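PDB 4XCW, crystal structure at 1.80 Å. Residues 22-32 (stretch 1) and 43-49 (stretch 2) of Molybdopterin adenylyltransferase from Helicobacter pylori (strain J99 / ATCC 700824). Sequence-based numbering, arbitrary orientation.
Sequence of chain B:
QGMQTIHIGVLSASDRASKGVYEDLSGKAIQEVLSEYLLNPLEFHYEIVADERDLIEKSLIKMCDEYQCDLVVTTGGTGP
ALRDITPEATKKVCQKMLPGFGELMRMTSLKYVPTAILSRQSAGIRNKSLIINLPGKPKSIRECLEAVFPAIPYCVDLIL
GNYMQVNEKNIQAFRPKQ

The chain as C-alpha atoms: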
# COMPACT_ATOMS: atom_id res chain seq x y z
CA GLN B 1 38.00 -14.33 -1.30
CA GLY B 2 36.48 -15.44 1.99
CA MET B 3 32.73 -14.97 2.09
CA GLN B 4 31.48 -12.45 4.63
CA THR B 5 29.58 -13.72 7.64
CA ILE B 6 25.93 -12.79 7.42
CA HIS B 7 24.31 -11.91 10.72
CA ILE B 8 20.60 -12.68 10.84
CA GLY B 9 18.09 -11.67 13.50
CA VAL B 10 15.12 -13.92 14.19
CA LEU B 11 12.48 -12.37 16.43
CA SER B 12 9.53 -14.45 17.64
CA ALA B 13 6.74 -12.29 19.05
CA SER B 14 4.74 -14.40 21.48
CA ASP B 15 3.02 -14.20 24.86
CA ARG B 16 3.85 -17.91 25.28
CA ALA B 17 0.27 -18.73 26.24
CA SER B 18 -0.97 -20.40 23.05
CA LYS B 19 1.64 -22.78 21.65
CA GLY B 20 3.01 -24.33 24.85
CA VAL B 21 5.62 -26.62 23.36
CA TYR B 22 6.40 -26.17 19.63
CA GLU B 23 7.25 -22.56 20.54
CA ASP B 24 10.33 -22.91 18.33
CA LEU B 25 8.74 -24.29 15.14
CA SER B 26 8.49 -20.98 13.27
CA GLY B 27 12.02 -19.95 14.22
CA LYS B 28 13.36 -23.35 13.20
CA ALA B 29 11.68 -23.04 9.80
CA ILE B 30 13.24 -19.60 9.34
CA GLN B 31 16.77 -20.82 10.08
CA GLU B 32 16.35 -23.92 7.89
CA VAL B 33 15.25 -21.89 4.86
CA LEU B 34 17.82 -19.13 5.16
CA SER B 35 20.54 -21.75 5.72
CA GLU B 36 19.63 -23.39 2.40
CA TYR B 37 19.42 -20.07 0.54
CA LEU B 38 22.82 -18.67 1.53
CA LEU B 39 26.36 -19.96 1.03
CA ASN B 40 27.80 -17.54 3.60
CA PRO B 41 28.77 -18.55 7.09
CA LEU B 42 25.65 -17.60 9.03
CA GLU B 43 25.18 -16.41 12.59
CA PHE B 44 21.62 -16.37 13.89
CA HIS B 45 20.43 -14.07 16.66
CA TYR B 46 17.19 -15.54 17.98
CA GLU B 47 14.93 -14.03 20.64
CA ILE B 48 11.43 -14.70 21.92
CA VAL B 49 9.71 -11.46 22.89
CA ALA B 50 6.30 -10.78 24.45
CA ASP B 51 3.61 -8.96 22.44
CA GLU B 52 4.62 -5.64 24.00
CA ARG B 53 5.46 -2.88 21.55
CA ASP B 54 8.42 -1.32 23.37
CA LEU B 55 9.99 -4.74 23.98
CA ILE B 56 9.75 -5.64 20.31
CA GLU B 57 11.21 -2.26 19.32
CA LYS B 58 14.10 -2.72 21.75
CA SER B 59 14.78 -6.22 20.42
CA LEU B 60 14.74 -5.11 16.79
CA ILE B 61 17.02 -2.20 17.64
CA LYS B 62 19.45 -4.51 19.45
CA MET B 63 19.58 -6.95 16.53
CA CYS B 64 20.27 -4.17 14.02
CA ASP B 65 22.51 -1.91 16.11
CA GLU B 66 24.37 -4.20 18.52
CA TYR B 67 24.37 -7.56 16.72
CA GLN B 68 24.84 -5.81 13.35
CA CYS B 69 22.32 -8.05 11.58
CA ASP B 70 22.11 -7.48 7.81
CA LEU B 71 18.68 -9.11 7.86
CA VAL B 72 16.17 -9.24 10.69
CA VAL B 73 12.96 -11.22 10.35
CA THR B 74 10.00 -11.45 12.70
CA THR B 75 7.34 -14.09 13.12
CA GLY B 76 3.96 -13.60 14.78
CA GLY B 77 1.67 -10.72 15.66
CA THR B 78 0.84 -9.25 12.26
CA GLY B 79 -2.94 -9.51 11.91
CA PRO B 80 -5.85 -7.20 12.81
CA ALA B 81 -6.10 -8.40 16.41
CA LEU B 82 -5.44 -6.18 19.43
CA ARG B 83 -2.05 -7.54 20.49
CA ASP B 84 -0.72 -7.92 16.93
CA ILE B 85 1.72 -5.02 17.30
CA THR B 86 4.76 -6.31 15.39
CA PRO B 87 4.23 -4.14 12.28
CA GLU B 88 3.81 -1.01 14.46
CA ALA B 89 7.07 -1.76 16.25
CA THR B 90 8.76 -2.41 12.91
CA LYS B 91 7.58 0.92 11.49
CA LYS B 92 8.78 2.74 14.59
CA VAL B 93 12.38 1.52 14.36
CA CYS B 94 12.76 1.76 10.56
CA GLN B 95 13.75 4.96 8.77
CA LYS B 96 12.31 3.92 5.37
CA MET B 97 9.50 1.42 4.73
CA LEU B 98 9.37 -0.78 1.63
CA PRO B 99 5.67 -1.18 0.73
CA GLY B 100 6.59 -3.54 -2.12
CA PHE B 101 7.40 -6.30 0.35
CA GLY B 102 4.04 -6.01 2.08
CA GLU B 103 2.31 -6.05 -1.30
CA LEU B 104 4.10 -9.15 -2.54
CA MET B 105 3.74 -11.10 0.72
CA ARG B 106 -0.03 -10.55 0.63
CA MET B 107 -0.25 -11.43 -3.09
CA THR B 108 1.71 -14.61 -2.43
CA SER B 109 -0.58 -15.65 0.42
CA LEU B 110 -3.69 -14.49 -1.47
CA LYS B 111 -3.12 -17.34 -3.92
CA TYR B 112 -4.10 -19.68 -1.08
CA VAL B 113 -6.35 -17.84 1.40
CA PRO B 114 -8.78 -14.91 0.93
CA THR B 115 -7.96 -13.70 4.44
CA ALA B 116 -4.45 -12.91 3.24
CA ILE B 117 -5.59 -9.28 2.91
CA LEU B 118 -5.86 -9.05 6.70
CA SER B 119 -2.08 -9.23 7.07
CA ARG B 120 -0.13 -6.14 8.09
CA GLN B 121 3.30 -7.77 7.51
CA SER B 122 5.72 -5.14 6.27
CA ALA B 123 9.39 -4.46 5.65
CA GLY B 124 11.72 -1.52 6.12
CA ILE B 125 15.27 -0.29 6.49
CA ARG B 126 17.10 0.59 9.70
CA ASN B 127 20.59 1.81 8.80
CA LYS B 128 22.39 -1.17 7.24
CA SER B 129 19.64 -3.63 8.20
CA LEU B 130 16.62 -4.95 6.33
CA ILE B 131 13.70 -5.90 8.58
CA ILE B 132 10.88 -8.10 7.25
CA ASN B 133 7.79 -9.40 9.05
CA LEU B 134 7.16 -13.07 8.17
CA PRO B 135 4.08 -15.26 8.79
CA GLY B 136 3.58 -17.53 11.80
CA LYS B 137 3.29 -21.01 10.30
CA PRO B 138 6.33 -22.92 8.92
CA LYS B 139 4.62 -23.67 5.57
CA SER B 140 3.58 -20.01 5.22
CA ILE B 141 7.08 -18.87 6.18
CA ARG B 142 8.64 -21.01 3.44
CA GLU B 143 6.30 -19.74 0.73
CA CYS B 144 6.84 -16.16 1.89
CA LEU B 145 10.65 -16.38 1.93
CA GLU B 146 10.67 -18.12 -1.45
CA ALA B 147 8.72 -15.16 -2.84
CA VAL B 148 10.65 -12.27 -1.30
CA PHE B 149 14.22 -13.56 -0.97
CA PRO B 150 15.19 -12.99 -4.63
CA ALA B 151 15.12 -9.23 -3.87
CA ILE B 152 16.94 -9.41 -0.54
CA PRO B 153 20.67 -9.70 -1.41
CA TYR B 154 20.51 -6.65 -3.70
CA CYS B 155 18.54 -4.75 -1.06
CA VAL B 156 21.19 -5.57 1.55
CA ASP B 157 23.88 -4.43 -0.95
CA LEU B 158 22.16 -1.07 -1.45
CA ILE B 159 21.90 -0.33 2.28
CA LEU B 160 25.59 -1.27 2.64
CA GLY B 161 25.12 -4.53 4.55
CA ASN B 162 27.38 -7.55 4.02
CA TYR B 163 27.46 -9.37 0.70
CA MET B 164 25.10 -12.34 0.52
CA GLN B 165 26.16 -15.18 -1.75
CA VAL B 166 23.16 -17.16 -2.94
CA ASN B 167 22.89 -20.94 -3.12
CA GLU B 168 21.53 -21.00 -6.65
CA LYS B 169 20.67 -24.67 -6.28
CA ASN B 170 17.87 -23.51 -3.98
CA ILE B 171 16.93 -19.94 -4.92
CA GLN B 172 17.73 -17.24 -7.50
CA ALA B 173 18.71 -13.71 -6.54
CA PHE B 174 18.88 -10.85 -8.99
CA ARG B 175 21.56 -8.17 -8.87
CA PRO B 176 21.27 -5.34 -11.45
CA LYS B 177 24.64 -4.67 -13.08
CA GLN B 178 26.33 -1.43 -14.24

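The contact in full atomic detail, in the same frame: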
# COMPACT_ATOMS: atom_id res chain seq x y z
N TYR B 22 6.38 -26.60 21.04
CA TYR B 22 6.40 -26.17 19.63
C TYR B 22 6.56 -24.65 19.50
O TYR B 22 6.24 -24.08 18.46
CB TYR B 22 5.12 -26.59 18.89
CG TYR B 22 4.66 -28.01 19.12
CD1 TYR B 22 5.56 -29.06 19.11
CD2 TYR B 22 3.32 -28.29 19.34
CE1 TYR B 22 5.14 -30.36 19.32
CE2 TYR B 22 2.89 -29.59 19.54
CZ TYR B 22 3.80 -30.62 19.53
OH TYR B 22 3.37 -31.91 19.74
N GLU B 23 7.07 -24.01 20.55
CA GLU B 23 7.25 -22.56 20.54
C GLU B 23 8.40 -22.16 19.62
O GLU B 23 8.60 -20.98 19.32
CB GLU B 23 7.50 -22.04 21.96
CG GLU B 23 7.43 -20.53 22.12
CD GLU B 23 6.03 -20.03 22.42
OE1 GLU B 23 5.34 -20.66 23.25
OE2 GLU B 23 5.62 -19.00 21.84
N ASP B 24 9.15 -23.15 19.15
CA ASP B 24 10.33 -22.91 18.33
C ASP B 24 10.13 -23.24 16.85
O ASP B 24 11.03 -23.01 16.04
CB ASP B 24 11.52 -23.70 18.87
CG ASP B 24 12.21 -23.01 20.02
OD1 ASP B 24 11.61 -22.09 20.62
OD2 ASP B 24 13.37 -23.38 20.32
N LEU B 25 8.97 -23.79 16.49
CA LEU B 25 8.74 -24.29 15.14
C LEU B 25 8.95 -23.24 14.05
O LEU B 25 9.60 -23.50 13.03
CB LEU B 25 7.33 -24.86 15.01
CG LEU B 25 7.09 -26.28 15.54
CD1 LEU B 25 5.77 -26.83 15.02
CD2 LEU B 25 8.25 -27.20 15.17
N SER B 26 8.39 -22.05 14.25
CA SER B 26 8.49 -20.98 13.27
C SER B 26 9.94 -20.52 13.11
O SER B 26 10.42 -20.35 11.99
CB SER B 26 7.60 -19.81 13.66
OG SER B 26 6.24 -20.22 13.68
N GLY B 27 10.62 -20.34 14.23
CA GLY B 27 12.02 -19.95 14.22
C GLY B 27 12.90 -20.99 13.55
O GLY B 27 13.82 -20.65 12.82
N LYS B 28 12.61 -22.26 13.81
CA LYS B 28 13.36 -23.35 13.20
C LYS B 28 13.18 -23.36 11.68
O LYS B 28 14.12 -23.64 10.94
CB LYS B 28 12.95 -24.70 13.79
CG LYS B 28 13.37 -24.92 15.24
CD LYS B 28 13.00 -26.33 15.70
CE LYS B 28 13.12 -26.49 17.21
NZ LYS B 28 14.47 -26.15 17.74
N ALA B 29 11.97 -23.07 11.23
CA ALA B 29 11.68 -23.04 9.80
C ALA B 29 12.43 -21.89 9.14
O ALA B 29 12.92 -22.02 8.02
CB ALA B 29 10.19 -22.91 9.56
N ILE B 30 12.52 -20.76 9.84
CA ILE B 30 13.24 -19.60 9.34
C ILE B 30 14.72 -19.90 9.15
O ILE B 30 15.29 -19.61 8.10
CB ILE B 30 13.06 -18.38 10.28
CG1 ILE B 30 11.63 -17.86 10.19
CG2 ILE B 30 14.03 -17.29 9.92
CD1 ILE B 30 11.32 -16.71 11.13
N GLN B 31 15.35 -20.50 10.16
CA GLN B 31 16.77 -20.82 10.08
C GLN B 31 17.06 -21.88 9.02
O GLN B 31 18.07 -21.79 8.32
CB GLN B 31 17.30 -21.29 11.44
CG GLN B 31 17.24 -20.20 12.50
CD GLN B 31 18.18 -20.45 13.65
OE1 GLN B 31 19.09 -21.27 13.56
NE2 GLN B 31 17.97 -19.72 14.74
N GLU B 32 16.19 -22.87 8.91
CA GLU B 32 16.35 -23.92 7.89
C GLU B 32 16.36 -23.32 6.49
O GLU B 32 17.25 -23.62 5.69
CB GLU B 32 15.23 -24.96 7.99
CG GLU B 32 15.40 -25.97 9.11
CD GLU B 32 14.31 -27.02 9.10
OE1 GLU B 32 13.41 -26.94 8.23
OE2 GLU B 32 14.35 -27.93 9.95
N GLU B 43 25.35 -16.47 11.15
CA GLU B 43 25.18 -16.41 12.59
C GLU B 43 23.78 -15.89 12.89
O GLU B 43 23.41 -14.79 12.47
CB GLU B 43 26.24 -15.51 13.24
CG GLU B 43 27.66 -16.05 13.07
CD GLU B 43 28.65 -15.46 14.07
OE1 GLU B 43 28.20 -14.78 15.02
OE2 GLU B 43 29.86 -15.68 13.90
N PHE B 44 23.00 -16.71 13.59
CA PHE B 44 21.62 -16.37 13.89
C PHE B 44 21.46 -15.80 15.29
O PHE B 44 22.00 -16.33 16.26
CB PHE B 44 20.72 -17.60 13.72
CG PHE B 44 20.50 -17.99 12.29
CD1 PHE B 44 19.58 -17.33 11.51
CD2 PHE B 44 21.21 -19.04 11.72
CE1 PHE B 44 19.37 -17.69 10.19
CE2 PHE B 44 21.00 -19.41 10.41
CZ PHE B 44 20.08 -18.73 9.64
N HIS B 45 20.71 -14.71 15.39
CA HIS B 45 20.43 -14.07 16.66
C HIS B 45 18.94 -14.19 16.97
O HIS B 45 18.14 -13.39 16.49
CB HIS B 45 20.85 -12.61 16.64
CG HIS B 45 22.30 -12.41 16.33
ND1 HIS B 45 23.28 -12.44 17.30
CD2 HIS B 45 22.94 -12.20 15.16
CE1 HIS B 45 24.46 -12.25 16.74
NE2 HIS B 45 24.28 -12.10 15.44
N TYR B 46 18.59 -15.20 17.76
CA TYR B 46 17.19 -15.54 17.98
C TYR B 46 16.72 -15.07 19.35
O TYR B 46 17.42 -15.24 20.35
CB TYR B 46 16.99 -17.05 17.85
CG TYR B 46 15.61 -17.54 18.23
CD1 TYR B 46 14.51 -17.31 17.42
CD2 TYR B 46 15.41 -18.26 19.41
CE1 TYR B 46 13.25 -17.77 17.76
CE2 TYR B 46 14.16 -18.73 19.76
CZ TYR B 46 13.08 -18.48 18.93
OH TYR B 46 11.83 -18.94 19.27
N GLU B 47 15.53 -14.48 19.39
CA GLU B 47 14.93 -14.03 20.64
C GLU B 47 13.42 -14.21 20.61
O GLU B 47 12.78 -13.95 19.59
CB GLU B 47 15.26 -12.56 20.91
CG GLU B 47 16.66 -12.31 21.41
CD GLU B 47 16.85 -10.89 21.92
OE1 GLU B 47 17.96 -10.58 22.39
OE2 GLU B 47 15.88 -10.10 21.86
N ILE B 48 12.87 -14.66 21.73
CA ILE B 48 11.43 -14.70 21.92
C ILE B 48 11.03 -13.49 22.74
O ILE B 48 11.55 -13.28 23.84
CB ILE B 48 10.97 -15.99 22.63
CG1 ILE B 48 11.55 -17.22 21.93
CG2 ILE B 48 9.44 -16.06 22.68
CD1 ILE B 48 11.08 -18.53 22.53
N VAL B 49 10.11 -12.69 22.22
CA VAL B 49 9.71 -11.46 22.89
C VAL B 49 8.19 -11.39 23.03
O VAL B 49 7.45 -11.75 22.12
CB VAL B 49 10.24 -10.23 22.12
CG1 VAL B 49 9.69 -8.93 22.69
CG2 VAL B 49 11.75 -10.21 22.16
O HOH W 1 9.89 -19.54 17.18

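A single water molecule bridges the two stretches, bonded to both of them. It lies where the turn runs into the helix, donates to Glu23 O at 2.9 Å from its own oxygen, and accepts from Gly27 N, whose nitrogen is 3.1 Å from that same oxygen. Its third partner is Tyr46 OH, with 2.9 Å between the phenol oxygen and the water oxygen. The water thus ties the strand to two backbone groups near the start of the helix. Tyr46 OH itself remains 3.8 Å from Glu23 O, so the water spans a gap that the side chain does not close. Asp24 OD1 also comes to 3.4 Å from Tyr46 OH.

The framework is a helix packed nearly antiparallel against a strand. Helix 25-32 and strand 43-49 run at 162° to each other, and their axes approach to 10.4 Å. Along the strand, Phe44, Tyr46 and Ile48 all direct their CA-to-CB bonds toward the other stretch, whereas the intervening His45 and Glu47 make no contact with it. The alternation is met by every fourth residue of the first stretch: Gln31 and Gly27 in the helix and Glu23 in the turn before it have their CA atoms nearest those of Phe44, Tyr46 and Ile48, respectively.

Gly27 suits the middle of this register because it has no side chain. Its CA is 4.3 Å from Tyr46 CE1, and a CB built in ideal geometry would lie only 3.0 Å from Tyr46 CE1, a clash. With chi1 at 173° (t), the tyrosine ring extends past the glycine and carries its hydroxyl to the water. The CA atoms of Gly27 and Tyr46 are 7.8 Å apart, much like the 7.6 Å between the CA atoms of Gln31 and Phe44.

At the other end, Gln31 lies over one face of the Phe44 ring. Its CG is 3.9 Å from the ring centroid and only 12° off the ring normal, a CH-pi contact in which the aliphatic part of a polar side chain packs against an aromatic surface. The amide follows the same face, and Gln31 OE1 comes to 3.6 Å from Phe44 CD2. Gln31 NE2 lies 4.2 Å from Tyr46 CB, so this one side chain touches two successive inward-facing residues of the strand. It has 82 Å² covered by the strand, the largest share of any residue here, within a modest total of 357 Å² summed over both sides.

Ile48 completes the contact beside the turn. Its CD1 lies 4.2 Å from Glu23 CG, a packing of aliphatic carbons that leaves the glutamate's charged end free to bond elsewhere in the structure. The turn is a type I beta turn from Tyr22 to Leu25, after which the helix takes up its regular pattern with Lys28 N donating to Asp24 O at 2.8 Å. A long salt bridge, 3.9 Å from Lys28 NZ to Asp24 OD2, also joins these two residues, while Asp24 OD1 is the oxygen nearer Tyr46 OH.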